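Lys-gingipain W83 (Porphyromonas gingivalis, PDB 4RBM) cleaves proteins after lysine as a secreted, calcium-binding cysteine endopeptidase of family C25, able to degrade haemoglobin, albumin, collagen and immunoglobulins. Local coordinates at residues Glu151-Ile156 against Val208-Tyr213; His184-Val189 against Tyr368-Lys373. One frame throughout, in Å; residues are numbered along the deposited sequence.

Contact 1: Glu151-Ile156 against Val208-Tyr213; sequences EKVLLI and VSFANY. With NI (nickel (II) ion), chain F; HIS (histidine), chain H.
Two neighbouring parallel strands in the mixed six-stranded sheet of the caspase-like (clan CD) peptidase domain meet here, with Leu-154, Leu-155 and Ile-156 paired to Ala-211, Asn-212 and Tyr-213. Their short axes run 4.8 Å apart at 6°. Hydrogen bonds alternate as parallel pairing requires: Leu-154 N donates to Phe-210 O, Asn-212 N to Leu-154 O, and Ile-156 N to Asn-212 O at 2.9 Å. At the entry, Ser-209 N reaches Lys-152 O almost straight (2.8 Å, 175° at the hydrogen), though tilted from the carbonyl plane.

Side chains sort onto two faces. On one, Val-153 CG1 lies at the edge of the Phe-210 ring, near its plane, and 3.9 Å from Phe-210 CB. Leu-155 CD2 serves two neighbours there, 3.9 Å from both Phe-210 CE2 and Asn-212 CB; CG anti to the carbonyl carbon (chi1 -53°), with CD1 extended at chi2, brings CD2 across to the other strand. On the opposite face Leu-154 CB meets Ala-211 CB, and Ile-156 CG2 touches Tyr-213 CD2 at 3.9 Å.

The buried amide of Asn-212 bonds Tyr-313, Ile-245 and Asn-247, while Tyr-213 OH bonds the backbone of His-216, the presumed proton donor, and of Asp-224. Apolar contacts thus join the strands on both faces, and the polar ends of Asn-212 and Tyr-213 are satisfied elsewhere in the domain, partly just after strand 210-214, where His-216 lies.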
loop_
_atom_site.group_PDB
_atom_site.type_symbol
_atom_site.label_atom_id
_atom_site.label_comp_id
_atom_site.label_asym_id
_atom_site.label_seq_id
_atom_site.Cartn_x
_atom_site.Cartn_y
_atom_site.Cartn_z
ATOM N N GLU A 151 6.190 -3.255 -16.686
ATOM C CA GLU A 151 5.189 -3.455 -17.729
ATOM C C GLU A 151 4.647 -4.877 -17.699
ATOM O O GLU A 151 3.957 -5.299 -18.629
ATOM C CB GLU A 151 5.840 -3.153 -19.099
ATOM C CG GLU A 151 6.536 -1.801 -19.134
ATOM C CD GLU A 151 7.053 -1.428 -20.507
ATOM O OE1 GLU A 151 6.467 -0.509 -21.119
ATOM O OE2 GLU A 151 8.023 -2.063 -20.984
ATOM N N LYS A 152 4.945 -5.620 -16.626
ATOM C CA LYS A 152 4.585 -7.030 -16.538
ATOM C C LYS A 152 3.886 -7.364 -15.237
ATOM O O LYS A 152 4.184 -6.773 -14.187
ATOM C CB LYS A 152 5.852 -7.883 -16.678
ATOM C CG LYS A 152 6.726 -7.444 -17.865
ATOM C CD LYS A 152 7.980 -8.282 -18.058
ATOM C CE LYS A 152 8.948 -7.559 -18.993
ATOM N NZ LYS A 152 10.155 -8.386 -19.305
ATOM N N VAL A 153 2.961 -8.343 -15.299
ATOM C CA VAL A 153 2.200 -8.766 -14.097
ATOM C C VAL A 153 2.037 -10.274 -14.090
ATOM O O VAL A 153 2.184 -10.927 -15.126
ATOM C CB VAL A 153 0.799 -8.084 -13.938
ATOM C CG1 VAL A 153 0.914 -6.556 -13.845
ATOM C CG2 VAL A 153 -0.180 -8.524 -15.030
ATOM N N LEU A 154 1.739 -10.826 -12.909
ATOM C CA LEU A 154 1.475 -12.262 -12.771
ATOM C C LEU A 154 0.104 -12.394 -12.136
ATOM O O LEU A 154 -0.116 -11.813 -11.068
ATOM C CB LEU A 154 2.559 -12.984 -11.905
ATOM C CG LEU A 154 2.238 -14.490 -11.529
ATOM C CD1 LEU A 154 2.094 -15.390 -12.796
ATOM C CD2 LEU A 154 3.348 -15.083 -10.641
ATOM N N LEU A 155 -0.820 -13.137 -12.770
ATOM C CA LEU A 155 -2.167 -13.318 -12.216
ATOM C C LEU A 155 -2.504 -14.802 -12.156
ATOM O O LEU A 155 -2.415 -15.484 -13.174
ATOM C CB LEU A 155 -3.207 -12.559 -13.074
ATOM C CG LEU A 155 -2.939 -11.052 -13.337
ATOM C CD1 LEU A 155 -3.866 -10.513 -14.428
ATOM C CD2 LEU A 155 -3.067 -10.209 -12.068
ATOM N N ILE A 156 -2.873 -15.325 -10.966
ATOM C CA ILE A 156 -3.153 -16.757 -10.851
ATOM C C ILE A 156 -4.509 -17.018 -10.193
ATOM O O ILE A 156 -4.769 -16.493 -9.098
ATOM C CB ILE A 156 -2.025 -17.439 -10.010
ATOM C CG1 ILE A 156 -0.622 -17.226 -10.639
ATOM C CG2 ILE A 156 -2.321 -18.945 -9.755
ATOM C CD1 ILE A 156 0.545 -17.582 -9.697
ATOM N N VAL A 208 8.090 -8.897 -12.512
ATOM C CA VAL A 208 6.709 -8.438 -12.545
ATOM C C VAL A 208 6.577 -7.274 -11.581
ATOM O O VAL A 208 7.289 -7.236 -10.583
ATOM C CB VAL A 208 5.627 -9.524 -12.249
ATOM C CG1 VAL A 208 5.588 -10.602 -13.329
ATOM C CG2 VAL A 208 5.787 -10.129 -10.856
ATOM N N SER A 209 5.636 -6.365 -11.848
ATOM C CA SER A 209 5.363 -5.239 -10.966
ATOM C C SER A 209 4.347 -5.640 -9.906
ATOM O O SER A 209 4.216 -4.987 -8.873
ATOM C CB SER A 209 4.805 -4.063 -11.775
ATOM O OG SER A 209 3.580 -4.411 -12.411
ATOM N N PHE A 210 3.564 -6.678 -10.213
ATOM C CA PHE A 210 2.390 -7.052 -9.442
ATOM C C PHE A 210 2.129 -8.542 -9.582
ATOM O O PHE A 210 2.248 -9.092 -10.676
ATOM C CB PHE A 210 1.180 -6.237 -9.993
ATOM C CG PHE A 210 -0.174 -6.516 -9.374
ATOM C CD1 PHE A 210 -0.455 -6.118 -8.073
ATOM C CD2 PHE A 210 -1.203 -7.065 -10.134
ATOM C CE1 PHE A 210 -1.712 -6.364 -7.504
ATOM C CE2 PHE A 210 -2.468 -7.294 -9.574
ATOM C CZ PHE A 210 -2.718 -6.936 -8.270
ATOM N N ALA A 211 1.798 -9.187 -8.469
ATOM C CA ALA A 211 1.465 -10.596 -8.421
ATOM C C ALA A 211 0.202 -10.772 -7.602
ATOM O O ALA A 211 0.153 -10.355 -6.443
ATOM C CB ALA A 211 2.621 -11.407 -7.827
ATOM N N ASN A 212 -0.843 -11.304 -8.218
ATOM C CA ASN A 212 -2.117 -11.522 -7.531
ATOM C C ASN A 212 -2.488 -12.996 -7.620
ATOM O O ASN A 212 -2.615 -13.542 -8.714
ATOM C CB ASN A 212 -3.220 -10.624 -8.151
ATOM C CG ASN A 212 -4.547 -10.588 -7.407
ATOM O OD1 ASN A 212 -5.545 -10.116 -7.947
ATOM N ND2 ASN A 212 -4.612 -11.038 -6.148
ATOM N N TYR A 213 -2.647 -13.643 -6.462
ATOM C CA TYR A 213 -3.047 -15.041 -6.368
ATOM C C TYR A 213 -4.405 -15.128 -5.667
ATOM O O TYR A 213 -4.569 -14.557 -4.584
ATOM C CB TYR A 213 -1.961 -15.830 -5.594
ATOM C CG TYR A 213 -2.346 -17.225 -5.138
ATOM C CD1 TYR A 213 -3.002 -17.427 -3.924
ATOM C CD2 TYR A 213 -2.010 -18.345 -5.895
ATOM C CE1 TYR A 213 -3.369 -18.701 -3.505
ATOM C CE2 TYR A 213 -2.342 -19.630 -5.468
ATOM C CZ TYR A 213 -3.011 -19.802 -4.266
ATOM O OH TYR A 213 -3.328 -21.052 -3.818
HETATM NI NI NI F . 8.680 -1.099 -22.617
HETATM N N HIS H . 7.589 6.509 -23.302
HETATM C CA HIS H . 8.161 5.174 -23.535
HETATM C C HIS H . 7.288 4.396 -24.521
HETATM O O HIS H . 6.126 4.122 -24.227
HETATM C CB HIS H . 8.300 4.416 -22.192
HETATM C CG HIS H . 8.809 3.008 -22.317
HETATM N ND1 HIS H . 10.160 2.730 -22.303
HETATM C CD2 HIS H . 8.123 1.848 -22.437
HETATM C CE1 HIS H . 10.258 1.414 -22.400
HETATM N NE2 HIS H . 9.058 0.838 -22.483
#

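Contact 2: His184-Val189 against Tyr368-Lys373; sequences HGYTDV and YRAMPK. With NA (sodium ion), chain G; HIS (histidine), chain H.
Ala-370 sits with its methyl over the ring of Tyr-186, a CH-pi contact joining the turn that leads into edge strand 188-192 of the mixed sheet to the loop between strands 357-361 and 377-378. Ala-370 CB lies 3.9 Å from the ring centroid and only 6° off its normal, so the methyl is centred. In Tyr-186, CG is anti to the carbonyl carbon (chi1 -70°), which sends the ring toward Arg-369 and Ala-370, and chi2 turns its face to the methyl; Tyr-186 OH ends 3.4 Å from Arg-369 CA. The methyl also packs 3.5 Å from His-184 O and 3.6 Å from the backbone C of Gly-185, whose phi is positive (96°).

Arg-369 turns its bent chain away, and its guanidinium bonds Asn-323. Met-371 is folded back at chi2 and chi3, laying CG and CE against the bound histidine, with CE 3.8 Å from the ligand's NE2.

Water bridges the two backbones: one molecule donates to both His-184 O and Arg-369 O, another donates to Gly-185 O and accepts from Met-371 N at 3.0 Å. A third, in the Tyr-186 ring plane, lies 2.7 Å from Tyr-186 OH, with a weak, long bond to Tyr-368 O.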
loop_
_atom_site.group_PDB
_atom_site.type_symbol
_atom_site.label_atom_id
_atom_site.label_comp_id
_atom_site.label_asym_id
_atom_site.label_seq_id
_atom_site.Cartn_x
_atom_site.Cartn_y
_atom_site.Cartn_z
ATOM N N HIS A 184 -3.460 -0.797 -21.644
ATOM C CA HIS A 184 -3.048 -0.065 -20.460
ATOM C C HIS A 184 -1.511 -0.044 -20.309
ATOM O O HIS A 184 -1.006 0.462 -19.309
ATOM C CB HIS A 184 -3.749 -0.625 -19.214
ATOM C CG HIS A 184 -5.195 -0.228 -19.151
ATOM N ND1 HIS A 184 -6.149 -0.834 -19.965
ATOM C CD2 HIS A 184 -5.793 0.765 -18.443
ATOM C CE1 HIS A 184 -7.287 -0.209 -19.710
ATOM N NE2 HIS A 184 -7.128 0.745 -18.788
ATOM N N GLY A 185 -0.789 -0.535 -21.321
ATOM C CA GLY A 185 0.674 -0.525 -21.336
ATOM C C GLY A 185 1.365 -1.790 -20.876
ATOM O O GLY A 185 2.603 -1.852 -20.882
ATOM N N TYR A 186 0.587 -2.815 -20.459
ATOM C CA TYR A 186 1.219 -4.058 -20.009
ATOM C C TYR A 186 1.636 -4.905 -21.183
ATOM O O TYR A 186 0.793 -5.280 -22.011
ATOM C CB TYR A 186 0.267 -4.843 -19.084
ATOM C CG TYR A 186 0.072 -4.154 -17.753
ATOM C CD1 TYR A 186 1.056 -4.212 -16.761
ATOM C CD2 TYR A 186 -1.047 -3.360 -17.515
ATOM C CE1 TYR A 186 0.899 -3.544 -15.548
ATOM C CE2 TYR A 186 -1.229 -2.717 -16.290
ATOM C CZ TYR A 186 -0.249 -2.804 -15.315
ATOM O OH TYR A 186 -0.437 -2.169 -14.111
ATOM N N THR A 187 2.936 -5.231 -21.259
ATOM C CA THR A 187 3.465 -6.024 -22.380
ATOM C C THR A 187 3.416 -7.526 -22.116
ATOM O O THR A 187 3.356 -8.306 -23.071
ATOM C CB THR A 187 4.910 -5.613 -22.672
ATOM O OG1 THR A 187 5.728 -5.894 -21.518
ATOM C CG2 THR A 187 5.014 -4.135 -23.037
ATOM N N ASP A 188 3.497 -7.923 -20.843
ATOM C CA ASP A 188 3.517 -9.340 -20.471
ATOM C C ASP A 188 2.549 -9.571 -19.329
ATOM O O ASP A 188 2.774 -9.082 -18.231
ATOM C CB ASP A 188 4.946 -9.794 -20.092
ATOM C CG ASP A 188 5.921 -9.673 -21.253
ATOM O OD1 ASP A 188 6.440 -8.563 -21.469
ATOM O OD2 ASP A 188 6.060 -10.658 -22.019
ATOM N N VAL A 189 1.435 -10.245 -19.615
ATOM C CA VAL A 189 0.422 -10.520 -18.591
ATOM C C VAL A 189 0.412 -12.022 -18.397
ATOM O O VAL A 189 -0.288 -12.745 -19.113
ATOM C CB VAL A 189 -0.952 -9.930 -19.009
ATOM C CG1 VAL A 189 -2.035 -10.294 -17.998
ATOM C CG2 VAL A 189 -0.860 -8.408 -19.170
ATOM N N TYR A 368 3.009 2.141 -9.602
ATOM C CA TYR A 368 2.956 2.482 -11.023
ATOM C C TYR A 368 1.952 1.555 -11.684
ATOM O O TYR A 368 1.676 0.472 -11.151
ATOM C CB TYR A 368 4.337 2.335 -11.692
ATOM C CG TYR A 368 5.432 3.093 -10.975
ATOM C CD1 TYR A 368 5.324 4.466 -10.744
ATOM C CD2 TYR A 368 6.558 2.434 -10.482
ATOM C CE1 TYR A 368 6.304 5.159 -10.035
ATOM C CE2 TYR A 368 7.542 3.117 -9.760
ATOM C CZ TYR A 368 7.427 4.485 -9.570
ATOM O OH TYR A 368 8.383 5.161 -8.844
ATOM N N ARG A 369 1.427 1.951 -12.841
ATOM C CA ARG A 369 0.516 1.091 -13.597
ATOM C C ARG A 369 1.117 0.955 -14.990
ATOM O O ARG A 369 0.994 1.847 -15.835
ATOM C CB ARG A 369 -0.922 1.634 -13.605
ATOM C CG ARG A 369 -1.586 1.620 -12.210
ATOM C CD ARG A 369 -2.984 2.264 -12.289
ATOM N NE ARG A 369 -2.943 3.684 -12.650
ATOM C CZ ARG A 369 -2.863 4.693 -11.781
ATOM N NH1 ARG A 369 -2.780 4.455 -10.478
ATOM N NH2 ARG A 369 -2.840 5.947 -12.212
ATOM N N ALA A 370 1.876 -0.135 -15.176
ATOM C CA ALA A 370 2.724 -0.390 -16.346
ATOM C C ALA A 370 3.877 0.642 -16.306
ATOM O O ALA A 370 4.231 1.071 -15.202
ATOM C CB ALA A 370 1.928 -0.331 -17.659
ATOM N N MET A 371 4.432 1.078 -17.448
ATOM C CA MET A 371 5.548 2.038 -17.391
ATOM C C MET A 371 5.092 3.427 -16.902
ATOM O O MET A 371 4.270 4.057 -17.565
ATOM C CB MET A 371 6.264 2.169 -18.748
ATOM C CG MET A 371 7.497 3.091 -18.681
ATOM S SD MET A 371 8.888 2.428 -17.705
ATOM C CE MET A 371 9.375 1.009 -18.738
ATOM N N PRO A 372 5.644 3.944 -15.784
ATOM C CA PRO A 372 5.255 5.308 -15.351
ATOM C C PRO A 372 5.711 6.377 -16.368
ATOM O O PRO A 372 6.732 6.222 -17.063
ATOM C CB PRO A 372 5.951 5.485 -14.003
ATOM C CG PRO A 372 7.054 4.481 -13.994
ATOM C CD PRO A 372 6.627 3.334 -14.861
ATOM N N LYS A 373 4.924 7.452 -16.469
ATOM C CA LYS A 373 5.173 8.526 -17.430
ATOM C C LYS A 373 6.266 9.472 -16.949
ATOM O O LYS A 373 6.602 9.465 -15.773
ATOM C CB LYS A 373 3.870 9.296 -17.664
ATOM C CG LYS A 373 2.868 8.507 -18.492
ATOM C CD LYS A 373 1.515 9.205 -18.562
ATOM C CE LYS A 373 0.432 8.404 -17.878
ATOM N NZ LYS A 373 0.621 8.350 -16.400
HETATM NA NA NA G . 2.300 -8.474 -25.126
HETATM N N HIS H . 7.589 6.509 -23.302
HETATM C CA HIS H . 8.161 5.174 -23.535
HETATM C C HIS H . 7.288 4.396 -24.521
HETATM O O HIS H . 6.126 4.122 -24.227
HETATM C CB HIS H . 8.300 4.416 -22.192
HETATM C CG HIS H . 8.809 3.008 -22.317
HETATM N ND1 HIS H . 10.160 2.730 -22.303
HETATM C CD2 HIS H . 8.123 1.848 -22.437
HETATM C CE1 HIS H . 10.258 1.414 -22.400
HETATM N NE2 HIS H . 9.058 0.838 -22.483
HETATM O O HOH W 1 -1.527 1.987 -17.022
HETATM O O HOH W 2 4.048 0.446 -20.402
HETATM O O HOH W 3 1.277 -2.841 -12.104
HETATM O O HOH W 4 0.149 -7.536 -23.401
HETATM O O HOH W 5 2.980 -10.554 -24.610
HETATM O O HOH W 6 0.454 -8.790 -26.573
HETATM O O HOH W 7 2.310 -6.340 -25.813
#

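Overall arrangement
The centres of contacts 1 and 2 lie 11 Å apart, and contact 2 reaches the sheet of contact 1 through 184-189, strand 152-157 sitting between 188-192 and 210-214. Among the direct joints are probable hydrogen bonds from Thr-187 N to Glu-151 O (2.8 Å) and from Val-153 N to Asp-188 O (3.0 Å), with Val-153 CG1 3.5 Å from Tyr-186 CE1 and Glu-151 OE1 3.6 Å from Met-371 CB. Glu-151 OE2 and the bound histidine's NE2 coordinate a nickel ion, which has one further ligand from elsewhere. At contact 1's other end, the Tyr-213 side chain is about 5 Å from that of His-216, 7 Å from bound (3S)-3,7-diaminoheptan-2-one and 9 Å from the Cys-249 side chain.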